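Local structure of sulfonate ABC transporter, periplasmic sulfonate-binding protein SsuA (Methylobacillus flagellatus, 3UIF) at residues 33-38 against 219-224; 59-64 against 72-77; 132-137 against 143-148; 179-184 against 255-260; 285-290 against 296-301. The protein probably binds sulfonates or related sulfate esters in the periplasm and delivers them to an ABC importer. All blocks are in the same frame, centred on the assembly; numbering follows the deposited sequence. Where two conformers were deposited one is given.

Interaction 1. Residues 33-38 against 219-224; sequences GAFPEE and QAIVTA
Phe35 lies alongside helix 215-233 and meets it with the edge of its ring, opposite Ile221 and Ala224. The apolar contacts come first. Ring atom CD1 of Phe35 is 3.8 Å from CB of Ala224, which points at the neighbouring helix, while Phe35 CZ sits more loosely against Ile221 CG2 at 4.4 Å. The first torsion explains this reach: with CG anti to the backbone N (chi1 -179°), the ring is carried across from the start of helix 35-41 to the other helix. Contacts with the main chain form the second kind. Phe35 CE1 approaches the carbonyl O of Ile221 to 3.5 Å, and CD1 comes to 3.7 Å from Ala224 C, both near the ring plane. Glu38, one turn after Ala34, adds a loose touch, its OE1 4.4 Å from Ala224 CB; its side chain also touches Lys227. Tyr225, Ser228 and Trp48 extend the surroundings of the Phe35 ring, and Leu39 of helix 35-41 packs on Ile221 and Ala224. The interface therefore depends on an aromatic edge fitted to small and branched aliphatic groups and to helix backbone, so between these two segments shape, not polar pairing, does the joining.

Interaction 2. Residues 59-64 against 72-77; sequences VINEGF and GIYGDL
A beta-alpha-beta crossover, in which helix 56-65 links the parallel strands 44-51 and 71-75 with strand 6-17 lying between them, holds this contact, and Tyr74 meets Ile60, Asn61 and Phe64 within it. The axes of helix segment 59-64 and strand segment 72-75 approach to 10.3 Å, their directions 131° apart. Tyr74 has CG between its backbone N and carbonyl carbon (chi1 68°), which points the ring toward the helix. Ile60 lays its CG2 methyl over one face of that ring in a CH-pi contact, 4.0 Å from the centroid, and its CD1 comes to 3.9 Å from Tyr74 CD1. The phenol oxygen goes to the next residue: Tyr74 OH donates to Asn61 OD1 over 2.7 Å. Asn61 comes in at the ring edge with its amide plane 76° from the ring, and the ND2 end of the same amide makes a weak bond to Pro78 O. Trp205 of the adjoining strand meets the Tyr74 ring at about a right angle, so aromatic and aliphatic groups both surround it. Phe64 slides past Tyr74, its CE2 4.1 Å from Tyr74 CE2. Beyond that, the edge of the Phe64 ring arrives where the strand has no side chain, with CZ 3.5 Å from Gly72 N.

Interaction 3. Residues 132-137 against 143-148; sequences LAFSNL and LTFKDF
Phe134 and Phe145 form an offset edge-to-face pair, the edge of Phe134 turned toward the face of Phe145. The ring centroids are 5.8 Å apart and the planes stand at 60°, so the pair is well short of a perpendicular T. The nearest atoms are Phe134 CD2 and Phe145 CE2, 3.9 Å apart. The two side chains leave their backbones differently. In Phe134 CG is anti to the backbone N (chi1 -176°), which swings the ring off helix 130-140 toward the loop. In Phe145 CG is anti to the carbonyl carbon instead (chi1 -67°), and the ring leans back over the helix, where its CE1 also lies 4.3 Å from Ser135 CB. The backbone under Phe145 is shaped by an ST turn, Lys146 N donating to Thr144 OG1 over 3.0 Å, which leads into a short 3-10 turn at 145-147. Phe145 also touches Glu131 of the helix and Arg126 in a loop. Deeper in, Phe134 makes a second edge-to-face contact with Phe171 on strand 169-172 and packs on Leu124 of strand 121-124. The pair thus ties helix 130-140 to the connection that leads into strand 149-151, along one side of the five-stranded sheet.

Interaction 4. Residues 179-184 against 255-260; sequences LEDRGV and NRREYD
Asp181 and Arg257 face each other in an end-on, two-pronged salt bridge. Arg257 NH2 donates to Asp181 OD2 over 2.6 Å and NH1 donates to Asp181 OD1 over 2.8 Å, both with N-H...O angles of 173°. Each oxygen uses its syn lone pair, and the carboxylate and guanidinium planes are only 4° apart, so the two groups form a flat paired ring of bonds. Further out, the Arg257 chain bends at chi3 (-76°) to present that end of the guanidinium, while NE bonds to Ser253 O one turn back and fixes the rotation of the group. Glu180 OE1 stays 5.2 Å from Arg257 NH1, without contact, but its negative charge would probably favour the cation. Were Arg257 replaced by an alanine, the Asp181 carboxylate would probably be left without its charged mate and the tie between the two segments would be lost. Helix 176-181 finishes just past Asp181 in a Schellman motif with Gly183 at C-prime, and Arg257 opens a type I turn whose ends, through Arg257 O and Asp260 O, both accept from Lys192. The bridge thus spans from helix 176-181, packed by Leu179 on helix 155-164, to helix 252-257.

Interaction 5. Residues 285-290 against 296-301; sequences AVAYAQ and RTQADV
Gln290 NE2 donates to the carbonyl O of Arg296 over 2.8 Å, nearly straight at 170°, with the acceptor close to the Gln290 amide plane. The other end of that amide works too: Gln298 NE2 donates to Gln290 OE1 over 3.0 Å, arriving from above the carbonyl plane, 41° out of it. Through its two ends Gln290 thus joins a main-chain carbonyl to a side-chain amide; the two amides cross at about a right angle. Its CG lies anti to the backbone N (chi1 -173°) and the chain runs out extended, which brings the amide from helix 276-291 over to the loop. One turn earlier on the helix, Val286 CG1 meets Ala299 O at 3.5 Å and Gln298 CB at 3.7 Å, while Val286 CG2 lies 4.1 Å from Val301 CG2. Ile80 of helix 77-85 also packs on Val286. With a leucine in place of Gln290, the Arg296 carbonyl and the Gln298 amide would probably each lose a bond, and the Gln298 end would be left freer to turn. The loop then leads into helix 301-304, with Asp300 at the N-cap. A bifunctional amide therefore pins the chain as it doubles back along its own helix, and the valines supply an apolar footing beside it.

How the interactions relate
Interactions 1 and 2 are the buried contacts, both beside the six-stranded sheet, yet interaction 1 is apolar and backbone packing without a hydrogen bond between its segments, while interaction 2 adds a phenol-amide bond to its aromatic packing. Interactions 3 and 4 flank the five-stranded sheet: the former is a partly buried ring pair, the latter a surface salt bridge that crosses interaction 1 along the chain. Interaction 5, also partly buried, mixes amide bonds with aliphatic contact, and its helix 276-291 touches interactions 2 and 3: Ala285 meets Asp76, and Leu132 packs on Ala285 and Tyr288. Interactions 2, 3 and 5 are local in sequence, whereas 1 and 4 join distant segments.

Interaction 1. Residues 33-38 against 219-224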
# COMPACT_ATOMS: atom_id res chain seq x y z
N GLY A 33 0.24 -2.06 -18.88
CA GLY A 33 1.29 -1.31 -19.57
C GLY A 33 2.15 -2.16 -20.48
O GLY A 33 1.72 -3.21 -20.96
N ALA A 34 3.38 -1.69 -20.71
CA ALA A 34 4.34 -2.32 -21.62
C ALA A 34 5.16 -3.43 -20.94
O ALA A 34 5.97 -4.11 -21.60
CB ALA A 34 5.26 -1.26 -22.19
N PHE A 35 4.93 -3.60 -19.63
CA PHE A 35 5.62 -4.58 -18.79
C PHE A 35 5.60 -6.03 -19.31
O PHE A 35 6.67 -6.64 -19.41
CB PHE A 35 5.06 -4.47 -17.37
CG PHE A 35 5.69 -5.41 -16.35
CD1 PHE A 35 6.73 -4.97 -15.54
CD2 PHE A 35 5.16 -6.68 -16.12
CE1 PHE A 35 7.27 -5.80 -14.56
CE2 PHE A 35 5.69 -7.52 -15.14
CZ PHE A 35 6.75 -7.08 -14.36
N PRO A 36 4.40 -6.60 -19.60
CA PRO A 36 4.41 -8.00 -20.09
C PRO A 36 5.25 -8.15 -21.33
O PRO A 36 6.14 -9.01 -21.37
CB PRO A 36 2.94 -8.28 -20.41
CG PRO A 36 2.18 -7.36 -19.51
CD PRO A 36 3.01 -6.11 -19.42
N GLU A 37 5.00 -7.29 -22.32
CA GLU A 37 5.69 -7.33 -23.60
C GLU A 37 7.21 -7.18 -23.50
O GLU A 37 7.94 -7.92 -24.15
CB GLU A 37 5.10 -6.31 -24.57
CG GLU A 37 5.83 -6.19 -25.90
CD GLU A 37 6.01 -7.51 -26.67
OE1 GLU A 37 5.26 -8.50 -26.43
OE2 GLU A 37 6.91 -7.57 -27.54
N GLU A 38 7.68 -6.26 -22.66
CA GLU A 38 9.12 -6.05 -22.46
C GLU A 38 9.82 -7.24 -21.82
O GLU A 38 11.00 -7.53 -22.13
CB GLU A 38 9.36 -4.80 -21.62
CG GLU A 38 9.14 -3.49 -22.37
CD GLU A 38 9.46 -2.27 -21.52
OE1 GLU A 38 9.45 -2.40 -20.27
OE2 GLU A 38 9.73 -1.20 -22.11
N GLN A 219 15.96 -9.43 -11.69
CA GLN A 219 16.42 -8.14 -12.18
C GLN A 219 15.61 -7.66 -13.38
O GLN A 219 15.25 -6.48 -13.46
CB GLN A 219 17.90 -8.20 -12.54
CG GLN A 219 18.48 -6.84 -12.93
CD GLN A 219 18.44 -5.86 -11.79
OE1 GLN A 219 19.13 -6.03 -10.78
NE2 GLN A 219 17.60 -4.82 -11.93
N ALA A 220 15.32 -8.56 -14.31
CA ALA A 220 14.61 -8.19 -15.50
C ALA A 220 13.23 -7.67 -15.11
O ALA A 220 12.76 -6.64 -15.61
CB ALA A 220 14.52 -9.37 -16.45
N ILE A 221 12.60 -8.35 -14.15
CA ILE A 221 11.31 -7.93 -13.59
C ILE A 221 11.36 -6.55 -12.93
O ILE A 221 10.54 -5.68 -13.24
CB ILE A 221 10.73 -9.00 -12.66
CG1 ILE A 221 9.91 -9.96 -13.50
CG2 ILE A 221 9.83 -8.42 -11.59
CD1 ILE A 221 10.07 -11.39 -13.07
N VAL A 222 12.32 -6.35 -12.03
CA VAL A 222 12.50 -5.06 -11.37
C VAL A 222 12.83 -3.92 -12.35
O VAL A 222 12.20 -2.85 -12.30
CB VAL A 222 13.56 -5.13 -10.25
CG1 VAL A 222 13.64 -3.78 -9.55
CG2 VAL A 222 13.21 -6.23 -9.25
N THR A 223 13.79 -4.14 -13.25
CA THR A 223 14.08 -3.14 -14.26
C THR A 223 12.81 -2.81 -15.07
O THR A 223 12.47 -1.64 -15.24
CB THR A 223 15.21 -3.59 -15.19
OG1 THR A 223 16.44 -3.64 -14.46
CG2 THR A 223 15.35 -2.63 -16.34
N ALA A 224 12.10 -3.85 -15.53
CA ALA A 224 10.88 -3.65 -16.32
C ALA A 224 9.81 -2.90 -15.53
O ALA A 224 9.18 -1.99 -16.04
CB ALA A 224 10.35 -4.97 -16.85

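Interaction 2. Residues 59-64 against 72-77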
# COMPACT_ATOMS: atom_id res chain seq x y z
N VAL A 59 -4.62 -17.76 -1.21
CA VAL A 59 -4.11 -17.71 -2.58
C VAL A 59 -2.69 -17.10 -2.63
O VAL A 59 -1.76 -17.77 -3.06
CB VAL A 59 -5.09 -17.00 -3.55
CG1 VAL A 59 -4.47 -16.76 -4.92
CG2 VAL A 59 -6.36 -17.82 -3.71
N ILE A 60 -2.50 -15.86 -2.18
CA ILE A 60 -1.16 -15.25 -2.31
C ILE A 60 -0.16 -15.78 -1.30
O ILE A 60 0.77 -16.48 -1.68
CB ILE A 60 -1.15 -13.71 -2.39
CG1 ILE A 60 -2.06 -13.21 -3.52
CG2 ILE A 60 0.27 -13.22 -2.60
CD1 ILE A 60 -2.24 -11.69 -3.58
N ASN A 61 -0.33 -15.46 -0.01
CA ASN A 61 0.58 -15.99 1.02
C ASN A 61 0.79 -17.49 0.90
O ASN A 61 1.91 -17.98 1.05
CB ASN A 61 0.10 -15.63 2.42
CG ASN A 61 0.35 -14.18 2.77
OD1 ASN A 61 0.90 -13.44 1.97
ND2 ASN A 61 -0.07 -13.77 3.96
N GLU A 62 -0.28 -18.21 0.59
CA GLU A 62 -0.25 -19.67 0.41
C GLU A 62 0.52 -20.13 -0.83
O GLU A 62 1.28 -21.12 -0.77
CB GLU A 62 -1.68 -20.23 0.39
CG GLU A 62 -1.80 -21.68 -0.03
CD GLU A 62 -0.93 -22.61 0.80
OE1 GLU A 62 -0.62 -22.23 1.96
OE2 GLU A 62 -0.56 -23.70 0.29
N GLY A 63 0.32 -19.43 -1.96
CA GLY A 63 1.06 -19.68 -3.20
C GLY A 63 2.55 -19.45 -3.02
O GLY A 63 3.38 -20.23 -3.52
N PHE A 64 2.88 -18.40 -2.29
CA PHE A 64 4.25 -18.17 -1.85
C PHE A 64 4.77 -19.35 -1.00
O PHE A 64 5.85 -19.88 -1.28
CB PHE A 64 4.36 -16.87 -1.07
CG PHE A 64 4.53 -15.65 -1.93
CD1 PHE A 64 5.45 -15.63 -2.98
CD2 PHE A 64 3.81 -14.48 -1.65
CE1 PHE A 64 5.63 -14.49 -3.75
CE2 PHE A 64 3.99 -13.34 -2.42
CZ PHE A 64 4.90 -13.35 -3.47
N GLY A 72 4.73 -11.18 -6.18
CA GLY A 72 3.44 -10.70 -5.73
C GLY A 72 3.44 -9.20 -5.54
O GLY A 72 4.26 -8.65 -4.82
N ILE A 73 2.51 -8.53 -6.21
CA ILE A 73 2.37 -7.11 -6.06
C ILE A 73 1.20 -6.79 -5.16
O ILE A 73 0.04 -6.79 -5.59
CB ILE A 73 2.24 -6.39 -7.41
CG1 ILE A 73 3.41 -6.78 -8.33
CG2 ILE A 73 2.20 -4.89 -7.17
CD1 ILE A 73 3.23 -6.45 -9.80
N TYR A 74 1.50 -6.53 -3.89
CA TYR A 74 0.47 -6.23 -2.92
C TYR A 74 1.05 -5.46 -1.75
O TYR A 74 2.21 -5.04 -1.82
CB TYR A 74 -0.32 -7.50 -2.53
CG TYR A 74 0.41 -8.59 -1.75
CD1 TYR A 74 -0.33 -9.47 -0.95
CD2 TYR A 74 1.79 -8.74 -1.80
CE1 TYR A 74 0.29 -10.48 -0.22
CE2 TYR A 74 2.42 -9.75 -1.07
CZ TYR A 74 1.66 -10.61 -0.28
OH TYR A 74 2.26 -11.62 0.45
N GLY A 75 0.26 -5.25 -0.70
CA GLY A 75 0.67 -4.42 0.43
C GLY A 75 1.68 -5.08 1.34
O GLY A 75 2.03 -6.24 1.14
N ASP A 76 2.15 -4.36 2.35
CA ASP A 76 3.16 -4.91 3.26
C ASP A 76 2.57 -5.73 4.39
O ASP A 76 3.29 -6.50 5.04
CB ASP A 76 4.02 -3.80 3.86
CG ASP A 76 3.19 -2.69 4.50
OD1 ASP A 76 3.79 -1.86 5.22
OD2 ASP A 76 1.94 -2.61 4.28
N LEU A 77 1.28 -5.58 4.66
CA LEU A 77 0.75 -6.30 5.82
C LEU A 77 0.79 -7.85 5.65
O LEU A 77 1.41 -8.53 6.46
CB LEU A 77 -0.60 -5.76 6.28
CG LEU A 77 -0.96 -6.20 7.71
CD1 LEU A 77 0.10 -5.81 8.74
CD2 LEU A 77 -2.33 -5.68 8.12

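Interaction 3. Residues 132-137 against 143-148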
# COMPACT_ATOMS: atom_id res chain seq x y z
N LEU A 132 -2.25 1.11 11.93
CA LEU A 132 -0.92 1.58 12.31
C LEU A 132 -0.85 3.12 12.35
O LEU A 132 -0.36 3.69 13.32
CB LEU A 132 0.13 0.99 11.37
CG LEU A 132 1.55 1.53 11.54
CD1 LEU A 132 2.11 1.28 12.94
CD2 LEU A 132 2.45 0.93 10.47
N ALA A 133 -1.35 3.76 11.30
CA ALA A 133 -1.45 5.21 11.26
C ALA A 133 -2.29 5.75 12.42
O ALA A 133 -1.97 6.78 13.01
CB ALA A 133 -2.00 5.69 9.93
N PHE A 134 -3.37 5.04 12.74
CA PHE A 134 -4.22 5.45 13.84
C PHE A 134 -3.43 5.36 15.15
O PHE A 134 -3.41 6.31 15.95
CB PHE A 134 -5.48 4.60 13.88
CG PHE A 134 -6.46 5.02 14.95
CD1 PHE A 134 -7.21 6.19 14.81
CD2 PHE A 134 -6.63 4.25 16.10
CE1 PHE A 134 -8.12 6.57 15.78
CE2 PHE A 134 -7.54 4.63 17.08
CZ PHE A 134 -8.28 5.80 16.92
N SER A 135 -2.77 4.22 15.34
CA SER A 135 -1.93 4.00 16.50
C SER A 135 -0.83 5.07 16.65
O SER A 135 -0.64 5.62 17.74
CB SER A 135 -1.35 2.59 16.46
OG SER A 135 -0.39 2.45 17.48
N ASN A 136 -0.14 5.36 15.54
CA ASN A 136 0.83 6.45 15.48
C ASN A 136 0.27 7.78 15.96
O ASN A 136 0.86 8.46 16.80
CB ASN A 136 1.30 6.64 14.05
CG ASN A 136 2.18 5.51 13.56
OD1 ASN A 136 2.74 5.60 12.48
ND2 ASN A 136 2.29 4.44 14.33
N LEU A 137 -0.86 8.16 15.38
CA LEU A 137 -1.53 9.39 15.72
C LEU A 137 -1.84 9.43 17.20
O LEU A 137 -1.60 10.46 17.86
CB LEU A 137 -2.80 9.55 14.87
CG LEU A 137 -3.81 10.63 15.25
CD1 LEU A 137 -3.20 12.03 15.20
CD2 LEU A 137 -5.02 10.53 14.32
N LEU A 143 -1.93 9.33 23.69
CA LEU A 143 -3.18 8.63 23.96
C LEU A 143 -3.02 7.17 23.59
O LEU A 143 -2.04 6.78 22.95
CB LEU A 143 -4.31 9.23 23.13
CG LEU A 143 -4.55 10.73 23.19
CD1 LEU A 143 -5.57 11.11 22.13
CD2 LEU A 143 -5.02 11.14 24.59
N THR A 144 -4.02 6.37 23.98
CA THR A 144 -4.07 4.93 23.66
C THR A 144 -5.50 4.54 23.22
O THR A 144 -6.43 5.35 23.31
CB THR A 144 -3.61 4.08 24.88
OG1 THR A 144 -4.26 2.79 24.87
CG2 THR A 144 -3.95 4.77 26.21
N PHE A 145 -5.64 3.30 22.76
CA PHE A 145 -6.96 2.68 22.53
C PHE A 145 -7.88 2.73 23.74
O PHE A 145 -9.09 2.91 23.59
CB PHE A 145 -6.79 1.23 22.07
CG PHE A 145 -6.18 1.12 20.71
CD1 PHE A 145 -4.79 1.14 20.56
CD2 PHE A 145 -6.98 1.08 19.58
CE1 PHE A 145 -4.22 1.09 19.29
CE2 PHE A 145 -6.42 1.02 18.31
CZ PHE A 145 -5.04 1.03 18.17
N LYS A 146 -7.30 2.60 24.93
CA LYS A 146 -8.03 2.73 26.19
C LYS A 146 -8.97 3.94 26.25
O LYS A 146 -10.02 3.89 26.89
CB LYS A 146 -7.06 2.80 27.38
CG LYS A 146 -6.24 1.54 27.61
CD LYS A 146 -7.08 0.29 27.38
CE LYS A 146 -6.34 -0.98 27.80
NZ LYS A 146 -7.19 -2.19 27.58
N ASP A 147 -8.59 5.01 25.56
CA ASP A 147 -9.30 6.29 25.64
C ASP A 147 -10.45 6.44 24.66
O ASP A 147 -11.05 7.51 24.55
CB ASP A 147 -8.34 7.44 25.42
CG ASP A 147 -7.25 7.47 26.45
OD1 ASP A 147 -7.30 6.62 27.37
OD2 ASP A 147 -6.35 8.33 26.33
N PHE A 148 -10.75 5.37 23.94
CA PHE A 148 -11.85 5.42 23.00
C PHE A 148 -12.64 4.12 23.04
O PHE A 148 -12.09 3.07 23.37
CB PHE A 148 -11.31 5.67 21.60
CG PHE A 148 -10.35 6.83 21.51
CD1 PHE A 148 -10.81 8.13 21.30
CD2 PHE A 148 -8.97 6.63 21.66
CE1 PHE A 148 -9.93 9.20 21.22
CE2 PHE A 148 -8.09 7.69 21.59
CZ PHE A 148 -8.56 8.98 21.37

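Interaction 4. Residues 179-184 against 255-260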
# COMPACT_ATOMS: atom_id res chain seq x y z
N LEU A 179 -17.97 10.89 2.04
CA LEU A 179 -18.65 11.49 3.18
C LEU A 179 -18.71 13.01 3.11
O LEU A 179 -19.71 13.61 3.50
CB LEU A 179 -18.00 11.06 4.50
CG LEU A 179 -18.18 9.59 4.90
CD1 LEU A 179 -17.34 9.24 6.12
CD2 LEU A 179 -19.66 9.28 5.14
N GLU A 180 -17.64 13.65 2.63
CA GLU A 180 -17.72 15.08 2.39
C GLU A 180 -18.69 15.34 1.23
O GLU A 180 -19.56 16.20 1.35
CB GLU A 180 -16.35 15.71 2.11
CG GLU A 180 -15.29 15.31 3.12
CD GLU A 180 -14.22 16.38 3.33
OE1 GLU A 180 -13.57 16.82 2.34
OE2 GLU A 180 -14.04 16.76 4.50
N ASP A 181 -18.60 14.56 0.16
CA ASP A 181 -19.45 14.80 -1.01
C ASP A 181 -20.95 14.65 -0.76
O ASP A 181 -21.75 15.37 -1.37
CB ASP A 181 -19.00 13.99 -2.23
CG ASP A 181 -17.54 14.23 -2.57
OD1 ASP A 181 -16.91 15.12 -1.96
OD2 ASP A 181 -17.00 13.51 -3.44
N ARG A 182 -21.35 13.73 0.13
CA ARG A 182 -22.76 13.59 0.46
C ARG A 182 -23.13 14.59 1.56
O ARG A 182 -24.24 14.59 2.07
CB ARG A 182 -23.13 12.14 0.83
CG ARG A 182 -22.64 11.12 -0.18
CD ARG A 182 -23.56 9.92 -0.43
NE ARG A 182 -23.01 9.10 -1.53
CZ ARG A 182 -23.22 7.79 -1.74
NH1 ARG A 182 -23.99 7.07 -0.91
NH2 ARG A 182 -22.64 7.19 -2.78
N GLY A 183 -22.18 15.46 1.89
CA GLY A 183 -22.40 16.53 2.87
C GLY A 183 -22.66 16.07 4.29
O GLY A 183 -23.24 16.79 5.08
N VAL A 184 -22.21 14.87 4.63
CA VAL A 184 -22.56 14.25 5.91
C VAL A 184 -21.34 14.02 6.84
O VAL A 184 -21.49 13.56 7.99
CB VAL A 184 -23.39 12.97 5.66
CG1 VAL A 184 -22.51 11.75 5.42
CG2 VAL A 184 -24.42 12.77 6.78
N ASN A 255 -10.36 9.63 -6.21
CA ASN A 255 -8.99 9.15 -6.50
C ASN A 255 -8.01 10.30 -6.63
O ASN A 255 -6.86 10.20 -6.24
CB ASN A 255 -8.96 8.33 -7.81
CG ASN A 255 -9.50 6.93 -7.63
OD1 ASN A 255 -8.81 6.06 -7.10
ND2 ASN A 255 -10.74 6.69 -8.06
N ARG A 256 -8.50 11.41 -7.18
CA ARG A 256 -7.72 12.59 -7.48
C ARG A 256 -7.40 13.36 -6.20
O ARG A 256 -6.34 13.97 -6.07
CB ARG A 256 -8.51 13.47 -8.48
CG ARG A 256 -7.78 14.69 -9.03
CD ARG A 256 -8.61 15.40 -10.10
NE ARG A 256 -8.76 14.57 -11.31
CZ ARG A 256 -9.92 14.10 -11.79
NH1 ARG A 256 -11.08 14.38 -11.20
NH2 ARG A 256 -9.91 13.35 -12.89
N ARG A 257 -8.32 13.29 -5.25
CA ARG A 257 -8.16 14.02 -3.99
C ARG A 257 -7.16 13.36 -3.05
O ARG A 257 -6.56 14.02 -2.21
CB ARG A 257 -9.50 14.22 -3.32
CG ARG A 257 -10.16 15.47 -3.84
CD ARG A 257 -11.52 15.64 -3.24
NE ARG A 257 -12.46 14.73 -3.86
CZ ARG A 257 -13.74 14.66 -3.54
NH1 ARG A 257 -14.21 15.45 -2.59
NH2 ARG A 257 -14.54 13.80 -4.15
N GLU A 258 -7.01 12.05 -3.21
CA GLU A 258 -6.01 11.29 -2.47
C GLU A 258 -4.60 11.88 -2.66
O GLU A 258 -3.78 11.83 -1.74
CB GLU A 258 -6.09 9.79 -2.85
CG GLU A 258 -4.87 8.92 -2.54
CD GLU A 258 -4.56 8.80 -1.05
OE1 GLU A 258 -3.49 8.25 -0.71
OE2 GLU A 258 -5.35 9.23 -0.20
N TYR A 259 -4.34 12.46 -3.84
CA TYR A 259 -3.04 13.06 -4.15
C TYR A 259 -3.01 14.58 -3.99
O TYR A 259 -1.99 15.21 -4.16
CB TYR A 259 -2.60 12.66 -5.56
CG TYR A 259 -2.43 11.17 -5.65
CD1 TYR A 259 -1.22 10.58 -5.30
CD2 TYR A 259 -3.49 10.34 -6.00
CE1 TYR A 259 -1.06 9.21 -5.34
CE2 TYR A 259 -3.34 8.97 -6.03
CZ TYR A 259 -2.12 8.41 -5.70
OH TYR A 259 -1.94 7.04 -5.73
N ASP A 260 -4.14 15.16 -3.61
CA ASP A 260 -4.27 16.60 -3.52
C ASP A 260 -3.66 17.14 -2.22
O ASP A 260 -3.89 16.58 -1.14
CB ASP A 260 -5.74 16.95 -3.56
CG ASP A 260 -6.05 17.94 -4.62
OD1 ASP A 260 -5.96 19.18 -4.33
OD2 ASP A 260 -6.39 17.48 -5.74

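Interaction 5. Residues 285-290 against 296-301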
# COMPACT_ATOMS: atom_id res chain seq x y z
N ALA A 285 5.74 -1.16 11.34
CA ALA A 285 4.72 -2.08 10.90
C ALA A 285 4.90 -3.48 11.47
O ALA A 285 3.92 -4.14 11.81
CB ALA A 285 4.64 -2.13 9.38
N VAL A 286 6.14 -3.95 11.58
CA VAL A 286 6.37 -5.29 12.13
C VAL A 286 6.05 -5.33 13.62
O VAL A 286 5.51 -6.32 14.11
CB VAL A 286 7.77 -5.84 11.80
CG1 VAL A 286 8.08 -7.09 12.59
CG2 VAL A 286 7.86 -6.15 10.31
N ALA A 287 6.36 -4.24 14.33
CA ALA A 287 6.06 -4.11 15.76
C ALA A 287 4.56 -4.11 16.00
O ALA A 287 4.08 -4.78 16.92
CB ALA A 287 6.69 -2.86 16.36
N TYR A 288 3.82 -3.37 15.16
CA TYR A 288 2.36 -3.26 15.27
C TYR A 288 1.66 -4.57 14.93
O TYR A 288 0.63 -4.91 15.52
CB TYR A 288 1.84 -2.13 14.37
CG TYR A 288 0.45 -2.37 13.80
CD1 TYR A 288 0.28 -3.01 12.56
CD2 TYR A 288 -0.69 -1.98 14.50
CE1 TYR A 288 -0.98 -3.24 12.03
CE2 TYR A 288 -1.96 -2.20 13.98
CZ TYR A 288 -2.10 -2.84 12.75
OH TYR A 288 -3.35 -3.06 12.23
N ALA A 289 2.19 -5.30 13.95
CA ALA A 289 1.61 -6.58 13.56
C ALA A 289 1.59 -7.56 14.73
O ALA A 289 0.62 -8.29 14.94
CB ALA A 289 2.37 -7.17 12.39
N GLN A 290 2.67 -7.57 15.52
CA GLN A 290 2.74 -8.43 16.67
C GLN A 290 1.84 -7.95 17.82
O GLN A 290 1.12 -8.75 18.43
CB GLN A 290 4.19 -8.56 17.14
CG GLN A 290 4.37 -9.58 18.25
CD GLN A 290 5.74 -9.49 18.88
OE1 GLN A 290 6.25 -8.39 19.11
NE2 GLN A 290 6.36 -10.65 19.14
N ARG A 296 2.36 -13.89 16.37
CA ARG A 296 3.01 -14.14 17.65
C ARG A 296 4.40 -13.52 17.65
O ARG A 296 4.83 -12.93 18.64
CB ARG A 296 3.11 -15.64 17.93
CG ARG A 296 1.85 -16.42 17.59
CD ARG A 296 1.96 -17.90 17.93
NE ARG A 296 2.26 -18.18 19.35
CZ ARG A 296 1.49 -17.82 20.39
NH1 ARG A 296 0.36 -17.13 20.20
NH2 ARG A 296 1.86 -18.14 21.63
N THR A 297 5.07 -13.63 16.50
CA THR A 297 6.49 -13.33 16.31
C THR A 297 6.70 -12.01 15.54
O THR A 297 5.75 -11.46 14.96
CB THR A 297 7.15 -14.56 15.62
OG1 THR A 297 7.50 -15.52 16.62
CG2 THR A 297 8.40 -14.23 14.77
N GLN A 298 7.92 -11.49 15.57
CA GLN A 298 8.31 -10.36 14.72
C GLN A 298 9.27 -10.78 13.61
O GLN A 298 10.33 -11.32 13.87
CB GLN A 298 8.92 -9.24 15.54
CG GLN A 298 7.91 -8.33 16.23
CD GLN A 298 8.51 -6.99 16.62
OE1 GLN A 298 9.23 -6.37 15.84
NE2 GLN A 298 8.23 -6.54 17.84
N ALA A 299 8.89 -10.52 12.36
CA ALA A 299 9.75 -10.81 11.21
C ALA A 299 11.02 -9.98 11.27
O ALA A 299 10.98 -8.82 11.66
CB ALA A 299 9.00 -10.52 9.92
N ASP A 300 12.14 -10.59 10.90
CA ASP A 300 13.41 -9.88 10.72
C ASP A 300 13.26 -8.90 9.54
O ASP A 300 13.08 -9.32 8.39
CB ASP A 300 14.52 -10.92 10.47
CG ASP A 300 15.91 -10.30 10.31
OD1 ASP A 300 16.07 -9.06 10.40
OD2 ASP A 300 16.87 -11.07 10.09
N VAL A 301 13.31 -7.61 9.83
CA VAL A 301 13.06 -6.57 8.82
C VAL A 301 14.14 -6.57 7.75
O VAL A 301 13.84 -6.45 6.56
CB VAL A 301 12.94 -5.16 9.45
CG1 VAL A 301 12.77 -4.10 8.38
CG2 VAL A 301 11.79 -5.09 10.44